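Giardin subunit alpha-1 (Giardia intestinalis, PDB 4EVF) binds calcium and, in a calcium-dependent manner, phospholipids including phosphatidylserine, and takes part in attaching the parasite to the intestinal mucosa. Local coordinates at residues E105-T110 and M144-V149; V99-P104 and H228-Y233; A112-M117 and V123-K128; D176-V181 and Y215-A220; K128-G131 and W136-L139. All coordinates share one frame; numbering follows the deposited sequence.

Overall arrangement
Five contacts in one all-helical annexin chain illustrate how long loops can be built from shorter ones without crossing. From the N terminus, contact 2 opens first, at 99-104, and contact 1 follows at 105-110. Contact 3 then closes a short turn between helices 104-118 and 122-130, and contact 5, sharing Lys128 with it, closes the next one onto helix 135-145. Both lie within the span that contact 1 completes at 144-149. Contact 4 comes afterwards, joining helices 171-180 and 211-225 of the third predicted repeat. Contact 2 finally closes at 228-233, enclosing all the others and tying the second predicted repeat to the fourth.

Contact 1 of 5, residues E105-T110 and M144-V149; sequences EDWHET and MAHERV
Trp107 and Met144 bring the two backbones to 7.7 Å between their CA atoms, where helix 104-118 passes the end of helix 135-145. His146 then leaves that helix with positive phi (45°), and the chain runs on as a loop. The Trp107 side chain fills the gap. With CG anti to the backbone N (chi1 -180°), the indole stands out from its helix and meets two partners. At the six-membered ring, Met144 CG lies 3.4 Å from Trp107 CZ2, and Met144 SD sits 4.9 Å from the ring centroid, an oblique Met-aromatic contact. At the five-membered ring comes the His146 imidazole, whose CD2 approaches Trp107 CD1 to 3.3 Å. Trp107 CD1 lies at the imidazole edge, near its plane, while His146 CD2 meets the indole obliquely, the ring planes being inclined at 47°. Val99, Ile82 and Leu122 add apolar neighbours round the indole. Trp107 NE1 and Met144 O are 3.1 Å apart, but the angle is too poor for a hydrogen bond. With no hydrogen bond between the segments, cohesion here comes mainly from van der Waals packing, with an oblique sulfur-aromatic and an oblique ring-ring contact.

Contact 2 of 5, residues V99-P104 and H228-Y233; sequences VILCTP and HRLAAY
Leu101 and Leu230 lie opposite one another, their CA atoms 6.9 Å apart, where the chain leaving helix 92-100 turns beside helix 227-240. The turn is an inverse gamma turn centred on Leu101. It joins the second and fourth predicted annexin repeats near the centre of the molecule; in annexins generally, repeats 2 and 3 form one module and repeats 1 and 4 the other, so a contact of this kind probably bridges the two. The side chains that meet are all apolar, and no hydrogen bond crosses. Leu230 swings CG over beside its carbonyl carbon (chi1 -180°), and its CD2 methyl makes the closest side-chain approaches: it lies 3.7 Å from Leu101 CB and 3.8 Å from Ile100 CG2. The leucines run antiparallel alongside each other, and Ile100 lies transverse to Leu230. Cys219 and Ala223 of helix 211-225 touch Ile100, and Cys219 also touches Leu230, so a third helix shares the same buried patch. Beyond the turn, Thr103 is the N-cap of helix 104-118, its OG1 accepting from Asp106 N. The same Leu101 CD2 that packs on Leu230 also comes to 4.0 Å from Ala231 N.

Contact 3 of 5, residues A112-M117 and V123-K128; sequences AAYTRM and VEDFMK
The Tyr114 ring and the Asp125 carboxylate stand almost perpendicular, their planes 86° apart, and meet at the phenol's edge: Asp125 OD2 lies close to the ring plane, 3.6 Å from Tyr114 CE1. The oxygen is in position for a hydrogen bond from the hydroxyl, with Tyr114 OH donating to Asp125 OD2 over 2.9 Å. The carboxylate receives it on the anti lone pair of OD2, the one turned away from OD1. Elsewhere round the phenol, the Phe118 ring meets it at an incline, and Ala79 of helix 74-87 touches it. The neighbouring Phe126 ring extends away from this bond and meets the ring of Phe95. In the five-helix annexin repeat, the second by prediction here, helices 104-118 and 122-130 follow each other through a tight connection. At their nearest, Tyr114 CA and Val123 CA are still 9.6 Å apart, so a long side chain has to span the gap. Tyr114 does so by holding CG anti to its amide nitrogen (chi1 -165°), which carries the ring toward helix 122-130. Asp125 answers with a chi1 of -94°, away from a staggered value. The hydroxyl is gripped twice: Arg83 NE also hydrogen-bonds to Tyr114 OH, and Arg83 NH2 makes a long, weak ion pair with Asp125 OD2. The positive charge would probably polarise the phenol and strengthen its donation to the carboxylate.

Contact 4 of 5, residues D176-V181 and Y215-A220; sequences DFFGTV and YTFYCA
Phe178 and Phe217 carry the tight part of this contact, an interhelical aromatic pair within the third predicted annexin repeat. The two rings form an offset edge-to-face pair, the edge of Phe217 turned toward the face of Phe178, with centroids 5.7 Å apart and planes at 80°. Closest are Phe178 CD2 and Phe217 CD2, at 3.8 Å. Both benzyl groups have CG beside the backbone N (chi1 -74° and -79°), which lets each lean into the space between the helices. Phe177 CD1 lies 3.7 Å above the opposite face of the Phe178 ring, so that ring is held from both sides. The packing slackens toward Ala220: although its CA is just 6.9 Å from Phe178 CA, Ala220 CB stays 4.6 Å from Phe178 CD1. Away from the ring pair, the partly exposed Thr180 turns back on its own helix, OG1 donating to Asp176 O over 2.6 Å. Arg148 NH1 donates to the carbonyl oxygens of both Phe178 and Val181, linking this helix end to the chain leaving helix 135-145. That helix also borders the contact, with Leu139 against Phe217 and Trp143 against Ala220, while helices 92-100 and 227-240 cover Cys219.

Contact 5 of 5, residues K128-G131 and W136-L139; sequences KDVG and WCLL
Val130 lays its CG1 methyl against the benzene end of Trp136, 3.4 Å from CH2, and against Cys137 CB at 3.5 Å. The second methyl follows, with Val130 CG2 at 3.8 Å from Trp136 CH2. The approach to the indole is oblique, and both branches converge on the same corner of the ring. Trp136 reaches it by an unusual route: a chi1 of 71° tucks the indole over its own backbone. There Cys137 SG sits 3.5 Å above the indole plane and over its centre, which probably helps to hold the ring against which Val130 packs. One step on, Gly131 leaves helix 122-130 with positive phi (75°), and its carbonyl O comes to 3.1 Å from Cys137 CB. Inside the second predicted annexin repeat, helices 122-130 and 135-145 are joined here by a short connection, with Val130 CA and Cys137 CA 6.4 Å apart. The indole's polar end is satisfied by Glu134, whose OE1 accepts from NE1. Beyond the turn, Phe95 of helix 92-100 touches both Val130 and Trp136, while helix 211-225 brings Thr212 and Thr216 against Trp136, and its Asp213 OD1 accepts from the Trp136 backbone N.

Contact 1 of 5, residues E105-T110 and M144-V149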
# COMPACT_ATOMS: atom_id res chain seq x y z
N GLU A 105 -6.70 -10.75 1.26
CA GLU A 105 -7.45 -10.82 2.51
C GLU A 105 -7.94 -9.43 2.92
O GLU A 105 -9.12 -9.22 3.20
CB GLU A 105 -6.58 -11.41 3.63
CG GLU A 105 -6.15 -12.86 3.39
CD GLU A 105 -5.15 -13.04 2.23
OE1 GLU A 105 -4.48 -12.06 1.86
OE2 GLU A 105 -5.05 -14.17 1.70
N ASP A 106 -7.01 -8.48 2.95
CA ASP A 106 -7.35 -7.11 3.31
C ASP A 106 -8.33 -6.48 2.31
O ASP A 106 -9.18 -5.67 2.67
CB ASP A 106 -6.07 -6.26 3.44
CG ASP A 106 -5.42 -6.38 4.81
OD1 ASP A 106 -6.06 -6.91 5.75
OD2 ASP A 106 -4.26 -5.91 4.96
N TRP A 107 -8.21 -6.84 1.04
CA TRP A 107 -9.11 -6.28 0.04
C TRP A 107 -10.52 -6.73 0.34
O TRP A 107 -11.46 -5.95 0.34
CB TRP A 107 -8.73 -6.70 -1.37
CG TRP A 107 -9.66 -6.11 -2.38
CD1 TRP A 107 -10.60 -6.76 -3.12
CD2 TRP A 107 -9.75 -4.73 -2.73
NE1 TRP A 107 -11.26 -5.86 -3.93
CE2 TRP A 107 -10.76 -4.61 -3.71
CE3 TRP A 107 -9.08 -3.57 -2.32
CZ2 TRP A 107 -11.10 -3.38 -4.28
CZ3 TRP A 107 -9.42 -2.36 -2.89
CH2 TRP A 107 -10.42 -2.27 -3.86
N HIS A 108 -10.65 -8.03 0.58
CA HIS A 108 -11.95 -8.63 0.84
C HIS A 108 -12.66 -7.96 2.00
O HIS A 108 -13.87 -7.68 1.92
CB HIS A 108 -11.78 -10.13 1.08
CG HIS A 108 -13.07 -10.87 1.22
ND1 HIS A 108 -13.59 -11.23 2.45
CD2 HIS A 108 -13.93 -11.34 0.29
CE1 HIS A 108 -14.72 -11.89 2.26
NE2 HIS A 108 -14.95 -11.97 0.97
N GLU A 109 -11.94 -7.70 3.09
CA GLU A 109 -12.54 -7.08 4.28
C GLU A 109 -12.85 -5.61 4.02
O GLU A 109 -13.81 -5.05 4.56
CB GLU A 109 -11.64 -7.23 5.51
CG GLU A 109 -11.53 -8.66 6.03
CD GLU A 109 -12.80 -9.11 6.74
OE1 GLU A 109 -12.88 -8.93 7.98
OE2 GLU A 109 -13.71 -9.65 6.06
N THR A 110 -12.00 -4.98 3.20
CA THR A 110 -12.19 -3.60 2.80
C THR A 110 -13.48 -3.44 2.00
O THR A 110 -14.23 -2.48 2.20
CB THR A 110 -10.97 -3.10 1.96
OG1 THR A 110 -9.81 -3.04 2.82
CG2 THR A 110 -11.22 -1.70 1.38
N MET A 144 -8.80 -6.14 -8.79
CA MET A 144 -9.73 -6.11 -7.66
C MET A 144 -10.44 -7.45 -7.46
O MET A 144 -10.86 -7.78 -6.35
CB MET A 144 -10.74 -4.97 -7.81
CG MET A 144 -10.11 -3.59 -7.56
SD MET A 144 -11.16 -2.16 -7.85
CE MET A 144 -12.49 -2.35 -6.68
N ALA A 145 -10.56 -8.23 -8.53
CA ALA A 145 -11.23 -9.53 -8.46
C ALA A 145 -10.42 -10.52 -7.63
O ALA A 145 -10.96 -11.48 -7.07
CB ALA A 145 -11.47 -10.09 -9.86
N HIS A 146 -9.11 -10.29 -7.54
CA HIS A 146 -8.23 -11.20 -6.82
C HIS A 146 -8.52 -12.67 -7.16
O HIS A 146 -8.62 -13.53 -6.28
CB HIS A 146 -8.29 -10.95 -5.31
CG HIS A 146 -7.62 -9.68 -4.89
ND1 HIS A 146 -6.25 -9.55 -4.81
CD2 HIS A 146 -8.13 -8.47 -4.57
CE1 HIS A 146 -5.95 -8.31 -4.44
NE2 HIS A 146 -7.07 -7.64 -4.29
N GLU A 147 -8.66 -12.94 -8.46
CA GLU A 147 -8.81 -14.31 -8.96
C GLU A 147 -7.54 -14.69 -9.70
O GLU A 147 -7.42 -14.48 -10.91
CB GLU A 147 -9.99 -14.41 -9.93
CG GLU A 147 -11.37 -14.23 -9.30
CD GLU A 147 -12.45 -14.03 -10.35
OE1 GLU A 147 -12.11 -14.05 -11.56
OE2 GLU A 147 -13.63 -13.83 -9.98
N ARG A 148 -6.58 -15.26 -8.98
CA ARG A 148 -5.31 -15.63 -9.58
C ARG A 148 -5.42 -17.06 -10.10
O ARG A 148 -6.02 -17.92 -9.46
CB ARG A 148 -4.18 -15.50 -8.57
CG ARG A 148 -3.99 -14.09 -8.01
CD ARG A 148 -3.14 -13.23 -8.94
NE ARG A 148 -3.47 -11.81 -8.83
CZ ARG A 148 -2.93 -10.86 -9.60
NH1 ARG A 148 -2.04 -11.16 -10.53
NH2 ARG A 148 -3.30 -9.60 -9.43
N VAL A 149 -4.83 -17.30 -11.27
CA VAL A 149 -4.97 -18.59 -11.95
C VAL A 149 -3.61 -19.07 -12.39
O VAL A 149 -2.89 -18.36 -13.11
CB VAL A 149 -5.87 -18.46 -13.20
CG1 VAL A 149 -5.79 -19.72 -14.05
CG2 VAL A 149 -7.32 -18.16 -12.80

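Contact 2 of 5, residues V99-P104 and H228-Y233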
# COMPACT_ATOMS: atom_id res chain seq x y z
N VAL A 99 -5.43 0.06 -3.90
CA VAL A 99 -5.88 -1.09 -4.68
C VAL A 99 -4.74 -2.07 -4.96
O VAL A 99 -4.90 -3.29 -4.85
CB VAL A 99 -6.53 -0.63 -6.03
CG1 VAL A 99 -6.79 -1.81 -6.94
CG2 VAL A 99 -7.81 0.14 -5.78
N ILE A 100 -3.57 -1.55 -5.32
CA ILE A 100 -2.47 -2.41 -5.73
C ILE A 100 -1.60 -2.91 -4.57
O ILE A 100 -1.22 -4.07 -4.53
CB ILE A 100 -1.59 -1.76 -6.81
CG1 ILE A 100 -2.46 -1.29 -7.97
CG2 ILE A 100 -0.53 -2.76 -7.28
CD1 ILE A 100 -1.67 -0.62 -9.10
N LEU A 101 -1.29 -2.02 -3.64
CA LEU A 101 -0.54 -2.37 -2.44
C LEU A 101 -1.54 -2.88 -1.40
O LEU A 101 -1.88 -2.19 -0.44
CB LEU A 101 0.23 -1.14 -1.94
CG LEU A 101 1.35 -1.19 -0.89
CD1 LEU A 101 0.74 -1.21 0.49
CD2 LEU A 101 2.34 -2.35 -1.09
N CYS A 102 -2.01 -4.11 -1.60
CA CYS A 102 -3.04 -4.67 -0.75
C CYS A 102 -3.04 -6.19 -0.90
O CYS A 102 -2.92 -6.71 -2.01
CB CYS A 102 -4.40 -4.10 -1.14
SG CYS A 102 -5.78 -4.52 -0.06
N THR A 103 -3.16 -6.90 0.21
CA THR A 103 -3.28 -8.35 0.16
C THR A 103 -4.74 -8.71 -0.18
O THR A 103 -5.64 -7.93 0.10
CB THR A 103 -2.92 -8.96 1.52
OG1 THR A 103 -3.90 -8.55 2.47
CG2 THR A 103 -1.56 -8.47 1.99
N PRO A 104 -4.97 -9.88 -0.79
CA PRO A 104 -6.35 -10.25 -1.10
C PRO A 104 -7.25 -10.30 0.14
O PRO A 104 -8.42 -9.92 0.06
CB PRO A 104 -6.22 -11.64 -1.76
CG PRO A 104 -4.84 -12.08 -1.51
CD PRO A 104 -4.00 -10.86 -1.29
N HIS A 228 6.54 -5.64 -0.15
CA HIS A 228 7.60 -4.80 0.43
C HIS A 228 8.41 -4.09 -0.64
O HIS A 228 8.97 -3.02 -0.40
CB HIS A 228 8.54 -5.61 1.34
CG HIS A 228 9.42 -6.57 0.61
ND1 HIS A 228 8.94 -7.72 0.01
CD2 HIS A 228 10.76 -6.57 0.39
CE1 HIS A 228 9.94 -8.38 -0.55
NE2 HIS A 228 11.05 -7.70 -0.33
N ARG A 229 8.46 -4.68 -1.83
CA ARG A 229 9.15 -4.07 -2.96
C ARG A 229 8.30 -2.97 -3.61
O ARG A 229 8.84 -1.99 -4.10
CB ARG A 229 9.56 -5.13 -3.99
CG ARG A 229 10.59 -6.11 -3.43
CD ARG A 229 11.01 -7.14 -4.45
NE ARG A 229 11.95 -6.60 -5.43
CZ ARG A 229 12.69 -7.34 -6.24
NH1 ARG A 229 12.61 -8.67 -6.19
NH2 ARG A 229 13.51 -6.77 -7.11
N LEU A 230 6.99 -3.15 -3.63
CA LEU A 230 6.11 -2.07 -4.06
C LEU A 230 6.16 -0.94 -3.03
O LEU A 230 6.22 0.25 -3.38
CB LEU A 230 4.67 -2.55 -4.30
CG LEU A 230 3.71 -1.45 -4.75
CD1 LEU A 230 4.21 -0.78 -6.06
CD2 LEU A 230 2.29 -1.96 -4.93
N ALA A 231 6.12 -1.31 -1.74
CA ALA A 231 6.26 -0.34 -0.66
C ALA A 231 7.53 0.52 -0.82
O ALA A 231 7.48 1.74 -0.71
CB ALA A 231 6.27 -1.04 0.69
N ALA A 232 8.66 -0.13 -1.07
CA ALA A 232 9.93 0.59 -1.27
C ALA A 232 9.78 1.65 -2.36
O ALA A 232 10.17 2.81 -2.18
CB ALA A 232 11.02 -0.37 -1.64
N TYR A 233 9.24 1.23 -3.50
CA TYR A 233 9.01 2.10 -4.65
C TYR A 233 8.06 3.27 -4.36
O TYR A 233 8.31 4.42 -4.75
CB TYR A 233 8.47 1.27 -5.82
CG TYR A 233 8.04 2.11 -7.01
CD1 TYR A 233 8.97 2.85 -7.73
CD2 TYR A 233 6.71 2.16 -7.41
CE1 TYR A 233 8.59 3.62 -8.81
CE2 TYR A 233 6.32 2.94 -8.51
CZ TYR A 233 7.27 3.67 -9.20
OH TYR A 233 6.92 4.45 -10.29

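Contact 3 of 5, residues A112-M117 and V123-K128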
# COMPACT_ATOMS: atom_id res chain seq x y z
N ALA A 112 -16.09 -5.27 2.25
CA ALA A 112 -17.17 -5.39 3.23
C ALA A 112 -17.30 -4.11 4.05
O ALA A 112 -18.41 -3.65 4.33
CB ALA A 112 -16.96 -6.62 4.13
N ALA A 113 -16.18 -3.50 4.40
CA ALA A 113 -16.23 -2.28 5.18
C ALA A 113 -16.88 -1.17 4.36
O ALA A 113 -17.65 -0.36 4.89
CB ALA A 113 -14.84 -1.87 5.63
N TYR A 114 -16.60 -1.15 3.06
CA TYR A 114 -17.12 -0.13 2.17
C TYR A 114 -18.64 -0.19 2.10
O TYR A 114 -19.32 0.83 2.11
CB TYR A 114 -16.51 -0.29 0.78
CG TYR A 114 -16.70 0.92 -0.12
CD1 TYR A 114 -17.87 1.09 -0.86
CD2 TYR A 114 -15.71 1.89 -0.22
CE1 TYR A 114 -18.05 2.20 -1.67
CE2 TYR A 114 -15.87 3.01 -1.04
CZ TYR A 114 -17.05 3.15 -1.76
OH TYR A 114 -17.22 4.25 -2.58
N THR A 115 -19.19 -1.40 2.05
CA THR A 115 -20.63 -1.56 2.04
C THR A 115 -21.23 -1.07 3.35
O THR A 115 -22.27 -0.40 3.37
CB THR A 115 -21.03 -3.02 1.79
OG1 THR A 115 -20.64 -3.38 0.46
CG2 THR A 115 -22.53 -3.20 1.94
N ARG A 116 -20.56 -1.38 4.45
CA ARG A 116 -21.05 -0.99 5.76
C ARG A 116 -21.06 0.52 5.90
O ARG A 116 -21.98 1.10 6.47
CB ARG A 116 -20.19 -1.62 6.85
CG ARG A 116 -20.90 -1.85 8.16
CD ARG A 116 -20.05 -2.72 9.08
NE ARG A 116 -18.70 -2.18 9.17
CZ ARG A 116 -17.61 -2.80 8.74
NH1 ARG A 116 -17.69 -4.02 8.20
NH2 ARG A 116 -16.43 -2.21 8.87
N MET A 117 -20.02 1.16 5.37
CA MET A 117 -19.81 2.59 5.56
C MET A 117 -20.64 3.46 4.60
O MET A 117 -21.10 4.54 4.98
CB MET A 117 -18.32 2.93 5.43
CG MET A 117 -17.41 2.20 6.43
SD MET A 117 -15.63 2.32 6.12
CE MET A 117 -15.25 3.97 6.73
N VAL A 123 -16.51 -1.88 -5.85
CA VAL A 123 -16.01 -2.07 -7.20
C VAL A 123 -16.88 -1.34 -8.22
O VAL A 123 -16.37 -0.75 -9.18
CB VAL A 123 -15.95 -3.55 -7.58
CG1 VAL A 123 -15.51 -3.69 -9.03
CG2 VAL A 123 -14.99 -4.29 -6.65
N GLU A 124 -18.19 -1.40 -8.02
CA GLU A 124 -19.15 -0.70 -8.86
C GLU A 124 -18.91 0.81 -8.85
O GLU A 124 -18.84 1.45 -9.90
CB GLU A 124 -20.57 -1.02 -8.40
CG GLU A 124 -21.62 -0.92 -9.48
CD GLU A 124 -22.80 -1.84 -9.22
OE1 GLU A 124 -23.95 -1.42 -9.48
OE2 GLU A 124 -22.58 -2.99 -8.77
N ASP A 125 -18.77 1.38 -7.65
CA ASP A 125 -18.45 2.81 -7.48
C ASP A 125 -17.13 3.17 -8.16
O ASP A 125 -17.00 4.23 -8.76
CB ASP A 125 -18.33 3.16 -6.00
CG ASP A 125 -19.61 3.71 -5.41
OD1 ASP A 125 -20.67 3.64 -6.09
OD2 ASP A 125 -19.57 4.20 -4.26
N PHE A 126 -16.15 2.28 -8.04
CA PHE A 126 -14.84 2.50 -8.63
C PHE A 126 -14.93 2.54 -10.16
O PHE A 126 -14.53 3.53 -10.78
CB PHE A 126 -13.88 1.38 -8.20
CG PHE A 126 -12.45 1.66 -8.53
CD1 PHE A 126 -11.90 1.22 -9.72
CD2 PHE A 126 -11.64 2.35 -7.63
CE1 PHE A 126 -10.56 1.46 -10.03
CE2 PHE A 126 -10.31 2.59 -7.93
CZ PHE A 126 -9.77 2.15 -9.13
N MET A 127 -15.45 1.48 -10.76
CA MET A 127 -15.52 1.43 -12.22
C MET A 127 -16.42 2.54 -12.80
O MET A 127 -16.19 3.01 -13.91
CB MET A 127 -15.97 0.05 -12.72
CG MET A 127 -15.05 -1.10 -12.32
SD MET A 127 -13.30 -0.80 -12.68
CE MET A 127 -13.30 -0.60 -14.47
N LYS A 128 -17.43 2.94 -12.04
CA LYS A 128 -18.28 4.06 -12.41
C LYS A 128 -17.43 5.28 -12.76
O LYS A 128 -17.59 5.90 -13.81
CB LYS A 128 -19.22 4.39 -11.24
CG LYS A 128 -19.97 5.72 -11.33
CD LYS A 128 -20.64 6.03 -9.98
CE LYS A 128 -21.02 7.50 -9.83
NZ LYS A 128 -22.10 7.90 -10.77

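Contact 4 of 5, residues D176-V181 and Y215-A220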
# COMPACT_ATOMS: atom_id res chain seq x y z
N ASP A 176 -4.65 -9.48 -18.86
CA ASP A 176 -5.01 -10.75 -18.27
C ASP A 176 -3.83 -11.35 -17.52
O ASP A 176 -3.99 -11.88 -16.44
CB ASP A 176 -5.49 -11.72 -19.36
CG ASP A 176 -5.81 -13.08 -18.81
OD1 ASP A 176 -6.93 -13.26 -18.29
OD2 ASP A 176 -4.93 -13.97 -18.88
N PHE A 177 -2.63 -11.26 -18.09
CA PHE A 177 -1.46 -11.81 -17.43
C PHE A 177 -1.17 -11.15 -16.08
O PHE A 177 -1.09 -11.81 -15.05
CB PHE A 177 -0.21 -11.73 -18.31
CG PHE A 177 1.04 -12.19 -17.61
CD1 PHE A 177 1.83 -11.30 -16.91
CD2 PHE A 177 1.40 -13.53 -17.63
CE1 PHE A 177 2.97 -11.73 -16.25
CE2 PHE A 177 2.54 -13.96 -17.00
CZ PHE A 177 3.32 -13.07 -16.30
N PHE A 178 -0.99 -9.83 -16.09
CA PHE A 178 -0.71 -9.13 -14.85
C PHE A 178 -1.88 -9.19 -13.86
O PHE A 178 -1.68 -9.20 -12.65
CB PHE A 178 -0.25 -7.69 -15.13
CG PHE A 178 1.15 -7.62 -15.66
CD1 PHE A 178 2.23 -7.61 -14.79
CD2 PHE A 178 1.40 -7.59 -17.02
CE1 PHE A 178 3.53 -7.57 -15.26
CE2 PHE A 178 2.69 -7.56 -17.50
CZ PHE A 178 3.76 -7.54 -16.62
N GLY A 179 -3.10 -9.27 -14.39
CA GLY A 179 -4.28 -9.35 -13.53
C GLY A 179 -4.59 -10.70 -12.91
O GLY A 179 -5.36 -10.77 -11.94
N THR A 180 -3.99 -11.78 -13.42
CA THR A 180 -4.33 -13.13 -12.94
C THR A 180 -3.16 -14.05 -12.58
O THR A 180 -3.36 -15.14 -12.03
CB THR A 180 -5.24 -13.90 -13.95
OG1 THR A 180 -4.53 -14.14 -15.17
CG2 THR A 180 -6.53 -13.13 -14.26
N VAL A 181 -1.94 -13.64 -12.91
CA VAL A 181 -0.79 -14.48 -12.59
C VAL A 181 -0.56 -14.50 -11.08
O VAL A 181 -0.63 -13.46 -10.43
CB VAL A 181 0.50 -14.02 -13.32
CG1 VAL A 181 1.01 -12.71 -12.74
CG2 VAL A 181 1.57 -15.09 -13.22
N TYR A 215 2.42 3.55 -14.91
CA TYR A 215 2.55 3.42 -13.47
C TYR A 215 1.72 2.28 -12.91
O TYR A 215 2.14 1.62 -11.97
CB TYR A 215 2.25 4.74 -12.75
CG TYR A 215 3.30 5.77 -13.04
CD1 TYR A 215 4.61 5.57 -12.61
CD2 TYR A 215 3.01 6.90 -13.80
CE1 TYR A 215 5.60 6.49 -12.90
CE2 TYR A 215 3.99 7.83 -14.09
CZ TYR A 215 5.28 7.62 -13.64
OH TYR A 215 6.26 8.53 -13.92
N THR A 216 0.56 2.04 -13.51
CA THR A 216 -0.30 0.95 -13.04
C THR A 216 0.38 -0.41 -13.23
O THR A 216 0.44 -1.23 -12.30
CB THR A 216 -1.68 0.94 -13.75
OG1 THR A 216 -2.39 2.15 -13.45
CG2 THR A 216 -2.51 -0.25 -13.28
N PHE A 217 0.90 -0.66 -14.44
CA PHE A 217 1.59 -1.92 -14.72
C PHE A 217 2.92 -2.03 -13.95
O PHE A 217 3.34 -3.12 -13.54
CB PHE A 217 1.80 -2.11 -16.22
CG PHE A 217 0.58 -2.59 -16.96
CD1 PHE A 217 -0.43 -1.70 -17.29
CD2 PHE A 217 0.45 -3.92 -17.32
CE1 PHE A 217 -1.56 -2.13 -17.96
CE2 PHE A 217 -0.67 -4.36 -17.99
CZ PHE A 217 -1.68 -3.46 -18.32
N TYR A 218 3.59 -0.90 -13.78
CA TYR A 218 4.83 -0.86 -13.02
C TYR A 218 4.58 -1.21 -11.54
O TYR A 218 5.32 -1.99 -10.94
CB TYR A 218 5.48 0.52 -13.13
CG TYR A 218 6.96 0.56 -12.80
CD1 TYR A 218 7.78 -0.53 -13.04
CD2 TYR A 218 7.52 1.69 -12.22
CE1 TYR A 218 9.14 -0.49 -12.73
CE2 TYR A 218 8.88 1.74 -11.91
CZ TYR A 218 9.67 0.65 -12.17
OH TYR A 218 11.01 0.70 -11.86
N CYS A 219 3.52 -0.64 -10.96
CA CYS A 219 3.19 -0.97 -9.58
C CYS A 219 2.81 -2.45 -9.47
O CYS A 219 3.21 -3.14 -8.53
CB CYS A 219 2.06 -0.07 -9.04
SG CYS A 219 2.60 1.65 -8.66
N ALA A 220 2.04 -2.92 -10.45
CA ALA A 220 1.60 -4.32 -10.49
C ALA A 220 2.80 -5.27 -10.50
O ALA A 220 2.82 -6.28 -9.78
CB ALA A 220 0.73 -4.55 -11.70

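Contact 5 of 5, residues K128-G131 and W136-L139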
# COMPACT_ATOMS: atom_id res chain seq x y z
N LYS A 128 -17.43 2.94 -12.04
CA LYS A 128 -18.28 4.06 -12.41
C LYS A 128 -17.43 5.28 -12.76
O LYS A 128 -17.59 5.90 -13.81
CB LYS A 128 -19.22 4.39 -11.24
CG LYS A 128 -19.97 5.72 -11.33
CD LYS A 128 -20.64 6.03 -9.98
CE LYS A 128 -21.02 7.50 -9.83
NZ LYS A 128 -22.10 7.90 -10.77
N ASP A 129 -16.49 5.60 -11.88
CA ASP A 129 -15.74 6.85 -12.00
C ASP A 129 -14.48 6.69 -12.83
O ASP A 129 -13.92 7.67 -13.31
CB ASP A 129 -15.39 7.39 -10.61
CG ASP A 129 -16.51 8.28 -10.03
OD1 ASP A 129 -17.47 8.61 -10.76
OD2 ASP A 129 -16.41 8.67 -8.84
N VAL A 130 -14.03 5.46 -13.00
CA VAL A 130 -12.80 5.18 -13.73
C VAL A 130 -13.03 4.80 -15.21
O VAL A 130 -12.22 5.14 -16.07
CB VAL A 130 -11.96 4.09 -13.01
CG1 VAL A 130 -10.96 3.48 -13.95
CG2 VAL A 130 -11.27 4.69 -11.78
N GLY A 131 -14.12 4.11 -15.50
CA GLY A 131 -14.41 3.73 -16.88
C GLY A 131 -13.54 2.58 -17.38
O GLY A 131 -12.80 1.97 -16.61
N TRP A 136 -5.05 0.79 -17.97
CA TRP A 136 -4.90 0.81 -16.51
C TRP A 136 -6.23 0.52 -15.81
O TRP A 136 -6.26 -0.17 -14.79
CB TRP A 136 -4.25 2.11 -16.01
CG TRP A 136 -5.11 3.34 -16.10
CD1 TRP A 136 -5.11 4.27 -17.10
CD2 TRP A 136 -6.07 3.78 -15.13
NE1 TRP A 136 -6.03 5.26 -16.82
CE2 TRP A 136 -6.62 4.98 -15.61
CE3 TRP A 136 -6.51 3.28 -13.90
CZ2 TRP A 136 -7.61 5.68 -14.92
CZ3 TRP A 136 -7.48 3.98 -13.21
CH2 TRP A 136 -8.02 5.16 -13.72
N CYS A 137 -7.32 1.04 -16.36
CA CYS A 137 -8.65 0.77 -15.80
C CYS A 137 -8.95 -0.71 -15.85
O CYS A 137 -9.43 -1.29 -14.87
CB CYS A 137 -9.73 1.51 -16.59
SG CYS A 137 -9.29 3.19 -17.08
N LEU A 138 -8.68 -1.33 -17.00
CA LEU A 138 -8.99 -2.74 -17.21
C LEU A 138 -8.17 -3.63 -16.28
O LEU A 138 -8.68 -4.62 -15.74
CB LEU A 138 -8.75 -3.12 -18.68
CG LEU A 138 -9.62 -2.44 -19.75
CD1 LEU A 138 -9.19 -2.88 -21.13
CD2 LEU A 138 -11.09 -2.76 -19.52
N LEU A 139 -6.89 -3.30 -16.11
CA LEU A 139 -6.05 -4.04 -15.17
C LEU A 139 -6.54 -3.89 -13.74
O LEU A 139 -6.55 -4.87 -12.99
CB LEU A 139 -4.57 -3.65 -15.28
CG LEU A 139 -3.58 -4.40 -14.38
CD1 LEU A 139 -3.61 -5.92 -14.58
CD2 LEU A 139 -2.16 -3.88 -14.61